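Local coordinates for regulation of enolase protein 1 (Saccharomyces cerevisiae, PDB 3O12), which functions in the galactose metabolic pathway via the GAL83 protein and may control the level of ENO1, at residues A[153-157]-A[158-162]. Sequence-based numbering, arbitrary orientation.
Sequences TVEKG and VLRIQ
Thr-153 pairs with Arg-160 in a tight antiparallel beta hairpin. Two backbone hydrogen bonds join them, Thr-153 N to Arg-160 O at 2.9 Å and Arg-160 N to Thr-153 O at 2.8 Å. Their side chains run side by side. A bend at chi3 (-98°) turns the guanidinium of Arg-160 over Thr-153, so that one of its faces lies on the methyl, with CG2 3.7 Å from NH2. CG2 is anti to the backbone N (OG1 at chi1 -60°), which leaves the hydroxyl beside that N. There OG1 hydrogen-bonds to Thr-84 and shares a water with Arg-160 O.

Val-154 and Leu-159 form a non-hydrogen-bonded pair on the other face. Val-154 CG2 packs against Leu-159 CD1 at 3.7 Å. Glu-155 N donates to Val-158 O at 3.0 Å. The return bond from Val-158 N to Glu-155 O is more bent, with the donor above the carbonyl plane. Glu-155 OE1 sits near the guanidinium plane, 4.3 Å from Arg-160 NH2, too far for a salt bridge.

Lys-156 and Gly-157 take positive phi and make the type I' turn, characteristic of two-residue hairpin loops. Strand 148-155 continues the sheet to strand 83-91, and strand 158-164 to strand 172-177. Leu-159 reaches Leu-112 of strand 110-119, in the second sheet.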
ATOM      1  N   THR A 153       0.464  -7.312  -8.960  1.00 12.30           N
ATOM      2  CA  THR A 153      -0.187  -7.664 -10.211  1.00 12.19           C
ATOM      3  C   THR A 153      -1.595  -8.151  -9.920  1.00 12.66           C
ATOM      4  O   THR A 153      -1.793  -8.999  -9.043  1.00 12.68           O
ATOM      5  CB  THR A 153       0.588  -8.763 -10.942  1.00 17.08           C
ATOM      6  OG1 THR A 153       1.916  -8.296 -11.214  1.00 17.96           O
ATOM      7  CG2 THR A 153      -0.094  -9.131 -12.247  1.00 15.97           C
ATOM      8  N   VAL A 154      -2.575  -7.610 -10.629  1.00 11.35           N
ATOM      9  CA  VAL A 154      -3.940  -8.114 -10.566  1.00 12.22           C
ATOM     10  C   VAL A 154      -4.384  -8.467 -11.970  1.00 12.33           C
ATOM     11  O   VAL A 154      -4.320  -7.634 -12.880  1.00 13.77           O
ATOM     12  CB  VAL A 154      -4.924  -7.078  -9.986  1.00 14.24           C
ATOM     13  CG1 VAL A 154      -6.353  -7.604 -10.096  1.00 14.50           C
ATOM     14  CG2 VAL A 154      -4.582  -6.768  -8.536  1.00 14.97           C
ATOM     15  N   GLU A 155      -4.834  -9.701 -12.156  1.00 12.98           N
ATOM     16  CA  GLU A 155      -5.260 -10.173 -13.459  1.00 14.92           C
ATOM     17  C   GLU A 155      -6.114 -11.407 -13.256  1.00 15.44           C
ATOM     18  O   GLU A 155      -5.787 -12.274 -12.433  1.00 14.66           O
ATOM     19  CB  GLU A 155      -4.043 -10.520 -14.321  1.00 20.21           C
ATOM     20  CG  GLU A 155      -4.371 -10.949 -15.741  1.00 25.64           C
ATOM     21  CD  GLU A 155      -3.117 -11.232 -16.564  1.00 31.57           C
ATOM     22  OE1 GLU A 155      -2.067 -11.545 -15.964  1.00 35.80           O
ATOM     23  OE2 GLU A 155      -3.192 -11.148 -17.807  1.00 44.47           O
ATOM     24  N   LYS A 156      -7.214 -11.476 -13.997  1.00 16.73           N
ATOM     25  CA  LYS A 156      -8.099 -12.635 -13.972  1.00 15.75           C
ATOM     26  C   LYS A 156      -8.470 -13.064 -12.554  1.00 15.09           C
ATOM     27  O   LYS A 156      -8.493 -14.261 -12.235  1.00 17.61           O
ATOM     28  CB  LYS A 156      -7.487 -13.797 -14.757  1.00 18.75           C
ATOM     29  CG  LYS A 156      -7.317 -13.508 -16.247  1.00 24.28           C
ATOM     30  CD  LYS A 156      -6.586 -14.645 -16.953  1.00 38.07           C
ATOM     31  CE  LYS A 156      -5.184 -14.834 -16.382  1.00 51.39           C
ATOM     32  NZ  LYS A 156      -4.427 -15.920 -17.070  1.00 59.76           N
ATOM     33  N   GLY A 157      -8.777 -12.088 -11.709  1.00 14.52           N
ATOM     34  CA  GLY A 157      -9.302 -12.372 -10.380  1.00 14.01           C
ATOM     35  C   GLY A 157      -8.276 -12.882  -9.388  1.00 13.32           C
ATOM     36  O   GLY A 157      -8.631 -13.493  -8.371  1.00 15.27           O
ATOM     37  N   VAL A 158      -7.002 -12.616  -9.664  1.00 13.62           N
ATOM     38  CA  VAL A 158      -5.919 -13.020  -8.770  1.00 12.63           C
ATOM     39  C   VAL A 158      -5.003 -11.842  -8.538  1.00 13.22           C
ATOM     40  O   VAL A 158      -4.612 -11.135  -9.489  1.00 13.21           O
ATOM     41  CB  VAL A 158      -5.081 -14.181  -9.356  1.00 14.85           C
ATOM     42  CG1 VAL A 158      -3.894 -14.517  -8.444  1.00 15.49           C
ATOM     43  CG2 VAL A 158      -5.947 -15.399  -9.575  1.00 18.28           C
ATOM     44  N   LEU A 159      -4.679 -11.607  -7.275  1.00 12.56           N
ATOM     45  CA  LEU A 159      -3.701 -10.607  -6.893  1.00 11.05           C
ATOM     46  C   LEU A 159      -2.409 -11.266  -6.420  1.00 12.37           C
ATOM     47  O   LEU A 159      -2.432 -12.228  -5.652  1.00 14.61           O
ATOM     48  CB  LEU A 159      -4.281  -9.693  -5.807  1.00 15.03           C
ATOM     49  CG  LEU A 159      -3.449  -8.485  -5.365  1.00 17.52           C
ATOM     50  CD1 LEU A 159      -4.356  -7.347  -4.876  1.00 21.07           C
ATOM     51  CD2 LEU A 159      -2.457  -8.896  -4.298  1.00 21.31           C
ATOM     52  N   ARG A 160      -1.273 -10.761  -6.893  1.00 11.91           N
ATOM     53  CA  ARG A 160       0.042 -11.229  -6.453  1.00 11.58           C
ATOM     54  C   ARG A 160       0.848 -10.044  -5.955  1.00 11.67           C
ATOM     55  O   ARG A 160       0.948  -9.027  -6.649  1.00 12.94           O
ATOM     56  CB  ARG A 160       0.798 -11.879  -7.608  1.00 15.27           C
ATOM     57  CG  ARG A 160       0.299 -13.229  -8.014  1.00 29.93           C
ATOM     58  CD  ARG A 160       1.114 -13.795  -9.169  1.00 40.42           C
ATOM     59  NE  ARG A 160       0.451 -13.578 -10.452  1.00 37.24           N
ATOM     60  CZ  ARG A 160       0.977 -12.913 -11.475  1.00 44.43           C
ATOM     61  NH1 ARG A 160       2.193 -12.388 -11.382  1.00 54.39           N
ATOM     62  NH2 ARG A 160       0.284 -12.777 -12.597  1.00 42.07           N
ATOM     63  N   ILE A 161       1.419 -10.151  -4.767  1.00 12.54           N
ATOM     64  CA  ILE A 161       2.292  -9.123  -4.210  1.00 12.71           C
ATOM     65  C   ILE A 161       3.698  -9.661  -4.096  1.00 11.58           C
ATOM     66  O   ILE A 161       3.897 -10.762  -3.569  1.00 13.29           O
ATOM     67  CB  ILE A 161       1.892  -8.776  -2.767  1.00 19.55           C
ATOM     68  CG1 ILE A 161       0.426  -8.392  -2.679  1.00 21.47           C
ATOM     69  CG2 ILE A 161       2.783  -7.660  -2.222  1.00 20.07           C
ATOM     70  CD1 ILE A 161      -0.031  -8.174  -1.258  1.00 27.87           C
ATOM     71  N   GLN A 162       4.675  -8.889  -4.566  1.00 12.30           N
ATOM     72  CA  GLN A 162       6.084  -9.210  -4.397  1.00 14.00           C
ATOM     73  C   GLN A 162       6.790  -8.029  -3.744  1.00 13.74           C
ATOM     74  O   GLN A 162       6.351  -6.872  -3.867  1.00 12.77           O
ATOM     75  CB  GLN A 162       6.733  -9.501  -5.750  1.00 14.60           C
ATOM     76  CG  GLN A 162       6.157 -10.705  -6.473  1.00 14.91           C
ATOM     77  CD  GLN A 162       6.602 -10.766  -7.917  1.00 20.80           C
ATOM     78  OE1 GLN A 162       7.694 -11.249  -8.232  1.00 25.75           O
ATOM     79  NE2 GLN A 162       5.759 -10.275  -8.807  1.00 19.25           N
TER
HETATM   80  O   HOH W   1       3.368  -8.928  -8.724  1.00 20.65           O